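Long-range contacts in putative retaining b-glycosidase (Saccharophagus degradans, PDB 5A95), which probably cleaves beta-1,4 glucosidic bonds in mixed-linkage beta-glucans, as a retaining family 5 glycoside hydrolase: residues Ser38-Lys43 with Phe173-Val178; Ile144-Thr149 with Pro190-Asn195; Asn95-Asn100 with Phe354-Met359. The protein carries 1 engineered substitution. All blocks are in the same frame, centred on the assembly; numbering follows the deposited sequence. Where two conformers were deposited one is given.

Starting from the N terminus, the loop ahead of strand 52-54 is the first piece to be tied down: contact 1 runs from it to 173-178, at the end of helix 161-174. Contact 3 opens at the end of helix 87-96 and the turn into strand 101-106, and closes only at helix 350-363, joining an early and the last helix of the (beta/alpha)8 barrel. Contact 2 runs from 144-149 to 190-195, closing a short span of about 40 residues beside the glycan. Contact 1 crosses both others along the chain, whereas contact 2 falls wholly within the span of contact 3. Contacts 2 and 3 lie on opposite sides of the chain's centre.

Contact 1. Residues Ser38-Lys43 with Phe173-Val178. Unlike the reference sequence in segment 173-178: Gln176 (reference Lys). With MG (magnesium ion), chain G.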
loop_
_atom_site.group_PDB
_atom_site.type_symbol
_atom_site.label_atom_id
_atom_site.label_comp_id
_atom_site.label_asym_id
_atom_site.label_seq_id
_atom_site.Cartn_x
_atom_site.Cartn_y
_atom_site.Cartn_z
ATOM N N SER A 38 -24.804 -6.998 2.970
ATOM C CA SER A 38 -25.926 -7.677 2.350
ATOM C C SER A 38 -25.948 -7.473 0.841
ATOM O O SER A 38 -25.341 -6.568 0.301
ATOM C CB SER A 38 -27.246 -7.166 2.944
ATOM O OG SER A 38 -27.273 -7.370 4.337
ATOM N N GLN A 39 -26.674 -8.339 0.155
ATOM C CA GLN A 39 -26.818 -8.295 -1.290
ATOM C C GLN A 39 -28.111 -7.588 -1.675
ATOM O O GLN A 39 -29.106 -7.656 -0.967
ATOM C CB GLN A 39 -26.768 -9.701 -1.868
ATOM C CG GLN A 39 -25.459 -10.401 -1.527
ATOM C CD GLN A 39 -25.324 -11.716 -2.244
ATOM O OE1 GLN A 39 -25.964 -12.688 -1.862
ATOM N NE2 GLN A 39 -24.551 -11.752 -3.315
ATOM N N PHE A 40 -28.075 -6.935 -2.823
ATOM C CA PHE A 40 -29.242 -6.292 -3.382
ATOM C C PHE A 40 -30.394 -7.277 -3.557
ATOM O O PHE A 40 -30.191 -8.400 -4.018
ATOM C CB PHE A 40 -28.883 -5.676 -4.744
ATOM C CG PHE A 40 -29.987 -4.819 -5.321
ATOM C CD1 PHE A 40 -31.008 -5.400 -6.064
ATOM C CD2 PHE A 40 -30.013 -3.452 -5.098
ATOM C CE1 PHE A 40 -32.037 -4.621 -6.568
ATOM C CE2 PHE A 40 -31.021 -2.665 -5.618
ATOM C CZ PHE A 40 -32.053 -3.256 -6.341
ATOM N N ASP A 41 -31.598 -6.844 -3.196
ATOM C CA ASP A 41 -32.776 -7.721 -3.232
ATOM C C ASP A 41 -33.260 -7.885 -4.667
ATOM O O ASP A 41 -33.966 -7.030 -5.180
ATOM C CB ASP A 41 -33.890 -7.133 -2.352
ATOM C CG ASP A 41 -35.142 -7.977 -2.361
ATOM O OD1 ASP A 41 -35.125 -9.091 -2.947
ATOM O OD2 ASP A 41 -36.143 -7.501 -1.780
ATOM N N VAL A 42 -32.859 -8.980 -5.305
ATOM C CA VAL A 42 -33.196 -9.229 -6.706
ATOM C C VAL A 42 -34.699 -9.367 -6.948
ATOM O O VAL A 42 -35.167 -9.147 -8.056
ATOM C CB VAL A 42 -32.444 -10.459 -7.277
ATOM C CG1 VAL A 42 -30.926 -10.294 -7.118
ATOM C CG2 VAL A 42 -32.924 -11.754 -6.628
ATOM N N LYS A 43 -35.453 -9.702 -5.898
ATOM C CA LYS A 43 -36.924 -9.840 -5.992
ATOM C C LYS A 43 -37.628 -8.499 -6.122
ATOM O O LYS A 43 -38.791 -8.456 -6.504
ATOM C CB LYS A 43 -37.473 -10.583 -4.770
ATOM C CG LYS A 43 -36.921 -11.986 -4.619
ATOM C CD LYS A 43 -37.644 -12.776 -3.536
ATOM C CE LYS A 43 -36.785 -13.952 -3.088
ATOM N NZ LYS A 43 -37.595 -15.095 -2.580
ATOM N N PHE A 173 -20.268 -8.459 -5.062
ATOM C CA PHE A 173 -21.108 -9.110 -4.062
ATOM C C PHE A 173 -22.501 -8.482 -4.009
ATOM O O PHE A 173 -23.517 -9.165 -4.049
ATOM C CB PHE A 173 -20.464 -9.017 -2.685
ATOM C CG PHE A 173 -21.297 -9.578 -1.558
ATOM C CD1 PHE A 173 -21.430 -10.933 -1.368
ATOM C CD2 PHE A 173 -21.917 -8.731 -0.673
ATOM C CE1 PHE A 173 -22.171 -11.420 -0.312
ATOM C CE2 PHE A 173 -22.678 -9.209 0.371
ATOM C CZ PHE A 173 -22.792 -10.559 0.544
ATOM N N ARG A 174 -22.566 -7.169 -3.927
ATOM C CA ARG A 174 -23.835 -6.514 -3.746
ATOM C C ARG A 174 -24.779 -6.735 -4.903
ATOM O O ARG A 174 -25.985 -6.874 -4.688
ATOM C CB ARG A 174 -23.675 -5.016 -3.512
ATOM C CG ARG A 174 -24.928 -4.327 -2.982
ATOM C CD ARG A 174 -24.621 -2.891 -2.623
ATOM N NE ARG A 174 -25.679 -2.149 -1.966
ATOM C CZ ARG A 174 -25.653 -1.743 -0.694
ATOM N NH1 ARG A 174 -24.697 -2.149 0.137
ATOM N NH2 ARG A 174 -26.585 -0.943 -0.238
ATOM N N TYR A 175 -24.261 -6.739 -6.118
ATOM C CA TYR A 175 -25.107 -6.792 -7.306
ATOM C C TYR A 175 -25.103 -8.163 -8.002
ATOM O O TYR A 175 -25.443 -8.273 -9.171
ATOM C CB TYR A 175 -24.801 -5.634 -8.263
ATOM C CG TYR A 175 -24.981 -4.315 -7.560
ATOM C CD1 TYR A 175 -26.237 -3.940 -7.060
ATOM C CD2 TYR A 175 -23.898 -3.471 -7.322
ATOM C CE1 TYR A 175 -26.396 -2.771 -6.348
ATOM C CE2 TYR A 175 -24.056 -2.310 -6.607
ATOM C CZ TYR A 175 -25.298 -1.957 -6.108
ATOM O OH TYR A 175 -25.398 -0.797 -5.378
ATOM N N GLN A 176 -24.803 -9.219 -7.245
ATOM C CA GLN A 176 -24.849 -10.552 -7.817
ATOM C C GLN A 176 -26.253 -10.814 -8.385
ATOM O O GLN A 176 -27.248 -10.513 -7.732
ATOM C CB GLN A 176 -24.515 -11.604 -6.766
ATOM C CG GLN A 176 -24.346 -12.979 -7.362
ATOM C CD GLN A 176 -24.016 -14.058 -6.347
ATOM O OE1 GLN A 176 -23.735 -13.784 -5.186
ATOM N NE2 GLN A 176 -24.006 -15.286 -6.808
ATOM N N ASN A 177 -26.298 -11.341 -9.601
ATOM C CA ASN A 177 -27.580 -11.773 -10.204
ATOM C C ASN A 177 -28.545 -10.586 -10.447
ATOM O O ASN A 177 -29.754 -10.748 -10.369
ATOM C CB ASN A 177 -28.228 -12.855 -9.305
ATOM C CG ASN A 177 -29.431 -13.555 -9.943
ATOM O OD1 ASN A 177 -29.449 -13.810 -11.134
ATOM N ND2 ASN A 177 -30.440 -13.861 -9.125
ATOM N N VAL A 178 -28.007 -9.410 -10.751
ATOM C CA VAL A 178 -28.785 -8.205 -11.059
ATOM C C VAL A 178 -28.580 -7.863 -12.548
ATOM O O VAL A 178 -27.505 -7.390 -12.952
ATOM C CB VAL A 178 -28.407 -7.007 -10.176
ATOM C CG1 VAL A 178 -29.144 -5.745 -10.576
ATOM C CG2 VAL A 178 -28.672 -7.295 -8.699
HETATM MG MG MG G . -25.312 -7.838 -13.379
HETATM O O HOH W 1 -23.271 -4.717 0.156
HETATM O O HOH W 2 -27.933 -9.893 -5.131
HETATM O O HOH W 3 -24.321 -7.105 -11.451
HETATM O O HOH W 4 -25.321 -10.067 -12.323
HETATM O O HOH W 5 -24.667 -9.225 -15.180
#
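Phe40 packs against Arg174, Tyr175 and Val178 in the tight, buried part of this contact. Its backbone N donates to Arg174 O (Phe40 N to Arg174 O, 2.8 Å) in the carbonyl plane. With CG anti to the backbone N (chi1 -172°), Phe40 CD2 comes to 3.9 Å from Tyr175 CE1, at the edge of the tyrosine ring, while CD1 meets Val178 CG2. Helix 116-133 borders this part: Asp124 accepts from Tyr175 OH and forms a salt bridge with Arg174.

Both flanks are more open to solvent. On one, Val42 CG1 touches the Val178 methyl and rests 3.5 Å from Asn177 O in the type II turn from Tyr175 to Val178. On the other, Gln39 CG sits over one face of Phe173, 3.6 Å from the ring centroid, a CH-pi contact with amide and ring planes 15° apart. Gln39 NE2 donates to Phe173 O (2.9 Å) and to OE1 of Gln176, a lysine in the reference sequence, both partners in the Gln39 amide plane. Waters join Ser38 O to Arg174 NH1 and Phe40 O to Gln176 O. At the end of the turn Val178 O, with Val181 O and three waters, binds a magnesium ion; one of these waters donates to Tyr175 O.

The N-terminal loop is thus held by neutral hydrogen bonds and an apolar patch; the two bonds from NE2 fix the rotation of the Gln39 amide.

Contact 2. Residues Ile144-Thr149 with Pro190-Asn195; sequences IGYLPT and PTTMGN
Gly145 and Thr191 meet backbone to backbone. Thr191 N donates to Gly145 O (3.0 Å), approaching from above the carbonyl plane, 53° out of it, and Pro190 CA sends a C-H toward the same oxygen. In return Gly145 CA lies 3.2 Å from Thr191 O in a second, more bent CA-H...O contact. Packing here is close: the two acceptors Gly145 O and Thr191 O are 3.1 Å apart without any bond between them. Gly145 has a phi of 148°, a conformation in which a side chain would press on the carbonyl O of Ile144.

On either side of this backbone pair, methyl groups do the touching. Ile144 CG2 meets Thr191 CG2 at 3.7 Å. Thr192 CG2 sits over one face of the Tyr146 ring, 3.8 Å from its centroid, and Pro148 CD covers the opposite face, clamping the phenol. Thr149 OG1 lies at the ring's edge, and Tyr146 OH is hydrogen-bonded to Glu204 on helix 202-219.

Farther out, the threonine hydroxyls shape their own loop. Thr191 OG1, anti to the backbone N (chi1 178°), accepts from Met193 N (3.0 Å), an ST turn, and CG2 then faces Ile144, while Thr192 OG1 donates to Asn195 OD1, which also accepts from Arg200 N. Trp232 packs on both Ile144 and Thr191, and Met193 touches Arg169 of the second subunit.

Gly145 and Pro190 form a parallel beta bridge where the chain leaves strands 136-144 and 189-190. Ile144 touches a bound glucose unit, and this places the arrangement in the loops after the barrel strands, the substrate-binding side of a (beta/alpha)8 glycosidase.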
loop_
_atom_site.group_PDB
_atom_site.type_symbol
_atom_site.label_atom_id
_atom_site.label_comp_id
_atom_site.label_asym_id
_atom_site.label_seq_id
_atom_site.Cartn_x
_atom_site.Cartn_y
_atom_site.Cartn_z
ATOM N N ILE A 144 -7.811 7.943 -13.566
ATOM C CA ILE A 144 -7.001 8.327 -14.718
ATOM C C ILE A 144 -5.562 8.261 -14.250
ATOM O O ILE A 144 -5.173 9.033 -13.349
ATOM C CB ILE A 144 -7.315 9.755 -15.220
ATOM C CG1 ILE A 144 -8.799 9.924 -15.532
ATOM C CG2 ILE A 144 -6.452 10.047 -16.446
ATOM C CD1 ILE A 144 -9.171 11.273 -16.094
ATOM N N GLY A 145 -4.778 7.338 -14.803
ATOM C CA GLY A 145 -3.408 7.178 -14.405
ATOM C C GLY A 145 -2.951 5.740 -14.511
ATOM O O GLY A 145 -3.492 4.970 -15.332
ATOM N N TYR A 146 -1.974 5.369 -13.692
ATOM C CA TYR A 146 -1.311 4.082 -13.823
ATOM C C TYR A 146 -1.420 3.335 -12.516
ATOM O O TYR A 146 -0.668 3.573 -11.554
ATOM C CB TYR A 146 0.171 4.258 -14.267
ATOM C CG TYR A 146 0.752 3.018 -14.881
ATOM C CD1 TYR A 146 0.139 2.441 -15.983
ATOM C CD2 TYR A 146 1.851 2.386 -14.340
ATOM C CE1 TYR A 146 0.608 1.285 -16.554
ATOM C CE2 TYR A 146 2.342 1.222 -14.920
ATOM C CZ TYR A 146 1.703 0.674 -16.020
ATOM O OH TYR A 146 2.123 -0.490 -16.636
ATOM N N LEU A 147 -2.381 2.418 -12.483
ATOM C CA LEU A 147 -2.676 1.709 -11.265
ATOM C C LEU A 147 -1.482 0.910 -10.715
ATOM O O LEU A 147 -1.266 0.879 -9.510
ATOM C CB LEU A 147 -3.934 0.845 -11.439
ATOM C CG LEU A 147 -4.421 0.094 -10.222
ATOM C CD1 LEU A 147 -4.762 1.032 -9.073
ATOM C CD2 LEU A 147 -5.624 -0.755 -10.582
ATOM N N PRO A 148 -0.661 0.296 -11.598
ATOM C CA PRO A 148 0.453 -0.486 -11.019
ATOM C C PRO A 148 1.426 0.283 -10.135
ATOM O O PRO A 148 1.991 -0.282 -9.207
ATOM C CB PRO A 148 1.163 -1.075 -12.245
ATOM C CG PRO A 148 0.034 -1.250 -13.227
ATOM C CD PRO A 148 -0.806 0.010 -13.042
ATOM N N THR A 149 1.640 1.571 -10.426
ATOM C CA THR A 149 2.480 2.423 -9.580
ATOM C C THR A 149 1.653 3.304 -8.648
ATOM O O THR A 149 2.214 4.071 -7.859
ATOM C CB THR A 149 3.391 3.324 -10.402
ATOM O OG1 THR A 149 2.568 4.095 -11.263
ATOM C CG2 THR A 149 4.419 2.532 -11.164
ATOM N N PRO A 190 -6.433 4.286 -18.362
ATOM C CA PRO A 190 -5.019 4.022 -18.162
ATOM C C PRO A 190 -4.171 5.039 -18.928
ATOM O O PRO A 190 -4.387 5.269 -20.116
ATOM C CB PRO A 190 -4.849 2.625 -18.736
ATOM C CG PRO A 190 -6.224 2.021 -18.630
ATOM C CD PRO A 190 -7.104 3.161 -19.022
ATOM N N THR A 191 -3.185 5.610 -18.222
ATOM C CA THR A 191 -2.214 6.501 -18.821
ATOM C C THR A 191 -1.020 6.646 -17.903
ATOM O O THR A 191 -1.178 6.635 -16.672
ATOM C CB THR A 191 -2.771 7.904 -19.164
ATOM O OG1 THR A 191 -1.701 8.685 -19.711
ATOM C CG2 THR A 191 -3.342 8.618 -17.940
ATOM N N THR A 192 0.171 6.793 -18.480
ATOM C CA THR A 192 1.325 7.162 -17.684
ATOM C C THR A 192 1.764 8.602 -17.908
ATOM O O THR A 192 2.789 9.014 -17.379
ATOM C CB THR A 192 2.521 6.260 -17.961
ATOM O OG1 THR A 192 2.894 6.430 -19.332
ATOM C CG2 THR A 192 2.203 4.828 -17.599
ATOM N N MET A 193 0.995 9.377 -18.654
ATOM C CA MET A 193 1.310 10.788 -18.895
ATOM C C MET A 193 2.745 10.916 -19.403
ATOM O O MET A 193 3.579 11.639 -18.828
ATOM C CB MET A 193 1.068 11.646 -17.660
ATOM C CG MET A 193 -0.383 11.680 -17.248
ATOM S SD MET A 193 -0.716 12.820 -15.896
ATOM C CE MET A 193 -0.776 14.374 -16.810
ATOM N N GLY A 194 3.058 10.257 -20.493
ATOM C CA GLY A 194 4.386 10.316 -21.061
ATOM C C GLY A 194 5.422 9.624 -20.207
ATOM O O GLY A 194 6.600 10.016 -20.160
ATOM N N ASN A 195 5.004 8.580 -19.494
ATOM C CA ASN A 195 5.838 7.831 -18.554
ATOM C C ASN A 195 6.366 8.651 -17.382
ATOM O O ASN A 195 7.289 8.224 -16.690
ATOM C CB ASN A 195 6.941 7.059 -19.281
ATOM C CG ASN A 195 6.407 5.856 -20.077
ATOM O OD1 ASN A 195 5.312 5.342 -19.856
ATOM N ND2 ASN A 195 7.191 5.402 -20.993
#

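Contact 3. Residues Asn95-Asn100 with Phe354-Met359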
loop_
_atom_site.group_PDB
_atom_site.type_symbol
_atom_site.label_atom_id
_atom_site.label_comp_id
_atom_site.label_asym_id
_atom_site.label_seq_id
_atom_site.Cartn_x
_atom_site.Cartn_y
_atom_site.Cartn_z
ATOM N N ASN A 95 -36.843 8.357 -21.338
ATOM C CA ASN A 95 -38.085 8.705 -22.035
ATOM C C ASN A 95 -37.920 9.632 -23.221
ATOM O O ASN A 95 -38.684 9.551 -24.172
ATOM C CB ASN A 95 -39.098 9.344 -21.076
ATOM C CG ASN A 95 -39.544 8.398 -19.979
ATOM O OD1 ASN A 95 -39.506 7.182 -20.135
ATOM N ND2 ASN A 95 -39.974 8.964 -18.858
ATOM N N ASN A 96 -36.948 10.525 -23.137
ATOM C CA ASN A 96 -36.781 11.594 -24.125
ATOM C C ASN A 96 -35.485 11.627 -24.929
ATOM O O ASN A 96 -35.423 12.308 -25.947
ATOM C CB ASN A 96 -36.956 12.952 -23.453
ATOM C CG ASN A 96 -38.376 13.179 -22.966
ATOM O OD1 ASN A 96 -39.333 12.652 -23.535
ATOM N ND2 ASN A 96 -38.515 13.983 -21.928
ATOM N N TRP A 97 -34.452 10.907 -24.481
ATOM C CA TRP A 97 -33.159 10.927 -25.182
ATOM C C TRP A 97 -32.761 9.618 -25.854
ATOM O O TRP A 97 -31.673 9.520 -26.431
ATOM C CB TRP A 97 -32.050 11.412 -24.228
ATOM C CG TRP A 97 -32.161 12.860 -23.864
ATOM C CD1 TRP A 97 -33.140 13.441 -23.090
ATOM C CD2 TRP A 97 -31.277 13.923 -24.236
ATOM N NE1 TRP A 97 -32.937 14.785 -23.006
ATOM C CE2 TRP A 97 -31.794 15.115 -23.685
ATOM C CE3 TRP A 97 -30.088 13.985 -24.984
ATOM C CZ2 TRP A 97 -31.154 16.356 -23.847
ATOM C CZ3 TRP A 97 -29.464 15.213 -25.142
ATOM C CH2 TRP A 97 -30.002 16.387 -24.593
ATOM N N GLY A 98 -33.619 8.608 -25.783
ATOM C CA GLY A 98 -33.423 7.370 -26.521
ATOM C C GLY A 98 -32.416 6.433 -25.911
ATOM O O GLY A 98 -32.024 5.478 -26.541
ATOM N N VAL A 99 -31.979 6.697 -24.683
ATOM C CA VAL A 99 -30.914 5.870 -24.133
ATOM C C VAL A 99 -31.409 4.510 -23.668
ATOM O O VAL A 99 -32.541 4.383 -23.205
ATOM C CB VAL A 99 -30.171 6.513 -22.945
ATOM C CG1 VAL A 99 -29.782 7.963 -23.227
ATOM C CG2 VAL A 99 -30.919 6.379 -21.630
ATOM N N ASN A 100 -30.541 3.496 -23.751
ATOM C CA ASN A 100 -30.785 2.247 -23.076
ATOM C C ASN A 100 -29.746 1.988 -21.979
ATOM O O ASN A 100 -29.801 0.949 -21.329
ATOM C CB ASN A 100 -30.894 1.069 -24.043
ATOM C CG ASN A 100 -29.593 0.761 -24.773
ATOM O OD1 ASN A 100 -28.526 1.111 -24.335
ATOM N ND2 ASN A 100 -29.688 0.060 -25.881
ATOM N N PHE A 354 -27.163 16.643 -31.294
ATOM C CA PHE A 354 -26.712 15.713 -32.311
ATOM C C PHE A 354 -26.940 14.267 -31.833
ATOM O O PHE A 354 -27.571 13.446 -32.517
ATOM C CB PHE A 354 -25.244 15.968 -32.663
ATOM C CG PHE A 354 -24.669 14.885 -33.540
ATOM C CD1 PHE A 354 -25.020 14.819 -34.889
ATOM C CD2 PHE A 354 -23.899 13.863 -33.005
ATOM C CE1 PHE A 354 -24.559 13.814 -35.694
ATOM C CE2 PHE A 354 -23.458 12.840 -33.810
ATOM C CZ PHE A 354 -23.783 12.818 -35.141
ATOM N N PHE A 355 -26.427 13.931 -30.652
ATOM C CA PHE A 355 -26.507 12.561 -30.199
ATOM C C PHE A 355 -27.927 12.177 -29.797
ATOM O O PHE A 355 -28.320 11.031 -29.915
ATOM C CB PHE A 355 -25.533 12.312 -29.048
ATOM C CG PHE A 355 -24.103 12.151 -29.484
ATOM C CD1 PHE A 355 -23.740 11.054 -30.248
ATOM C CD2 PHE A 355 -23.139 13.068 -29.151
ATOM C CE1 PHE A 355 -22.433 10.891 -30.656
ATOM C CE2 PHE A 355 -21.819 12.900 -29.545
ATOM C CZ PHE A 355 -21.480 11.812 -30.292
ATOM N N LYS A 356 -28.699 13.156 -29.336
ATOM C CA LYS A 356 -30.071 12.883 -28.988
ATOM C C LYS A 356 -30.836 12.338 -30.216
ATOM O O LYS A 356 -31.568 11.360 -30.151
ATOM C CB LYS A 356 -30.767 14.164 -28.500
ATOM C CG LYS A 356 -32.143 13.936 -27.937
ATOM C CD LYS A 356 -32.695 15.226 -27.386
ATOM C CE LYS A 356 -34.037 15.020 -26.705
ATOM N NZ LYS A 356 -34.490 16.292 -26.066
ATOM N N GLN A 357 -30.673 13.024 -31.346
ATOM C CA GLN A 357 -31.316 12.592 -32.581
ATOM C C GLN A 357 -30.850 11.208 -33.008
ATOM O O GLN A 357 -31.640 10.367 -33.389
ATOM C CB GLN A 357 -31.062 13.631 -33.677
ATOM C CG GLN A 357 -31.691 13.321 -35.026
ATOM C CD GLN A 357 -31.662 14.522 -35.975
ATOM O OE1 GLN A 357 -30.657 15.195 -36.119
ATOM N NE2 GLN A 357 -32.789 14.797 -36.614
ATOM N N VAL A 358 -29.547 10.966 -32.923
ATOM C CA VAL A 358 -28.977 9.666 -33.274
ATOM C C VAL A 358 -29.559 8.558 -32.411
ATOM O O VAL A 358 -29.978 7.521 -32.910
ATOM C CB VAL A 358 -27.435 9.707 -33.140
ATOM C CG1 VAL A 358 -26.819 8.319 -33.203
ATOM C CG2 VAL A 358 -26.832 10.617 -34.201
ATOM N N MET A 359 -29.604 8.793 -31.094
ATOM C CA MET A 359 -30.079 7.750 -30.190
ATOM C C MET A 359 -31.580 7.521 -30.328
ATOM O O MET A 359 -32.035 6.380 -30.292
ATOM C CB MET A 359 -29.713 8.075 -28.745
ATOM C CG MET A 359 -28.216 8.037 -28.523
ATOM S SD MET A 359 -27.675 8.241 -26.799
ATOM C CE MET A 359 -28.238 9.910 -26.443
HETATM O O HOH W 6 -30.734 4.534 -28.713
#
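Lys356 lies stretched across one face of the Trp97 indole, the two side chains crossing at about a right angle. The lysine leaves helix 350-363 with CG anti to the backbone N (chi1 -172°) and stays extended to its tip, which lets every methylene follow the ring. Lys356 CB and CG start over the CE3 corner, each 3.6 Å from Trp97 CE3. Lys356 CD then stands over the centre of the six-membered ring, 3.6 Å from its centroid and only 8° off the normal, a clean CH-pi contact. At the far end Lys356 NZ hangs over the five-membered ring, 4.0 Å from that centroid, in a cation-pi interaction. Lys356 CE also comes within 3.1 Å of Asn96 O, a close fit against the end of helix 87-96.

The indole is held in its plane by other neighbours: Trp97 NE1 is hydrogen-bonded to Glu92, and Phe332 meets the ring edge-to-face. Replacing Trp97 by an alanine would probably leave the lysine chain without the surface it lies on, its ammonium freer to swing, and Glu92 without the indole N-H.

One helical turn on, Met359 points at the backbone. Its CB is 3.4 Å from Trp97 O, and the bend at chi3 (-64°) brings Met359 CE back toward the same oxygen and to 4.1 Å from Val99 CG1. Gly98 has positive phi and no side chain, which is what the spacing demands, since a CB there would run into Met359 C. A single water donates to both Gly98 O and Met359 O.

No direct hydrogen bond joins the two segments. Their union is dispersive and cation-pi in nature, with the lysine's positive charge set over the indole's electron-rich face.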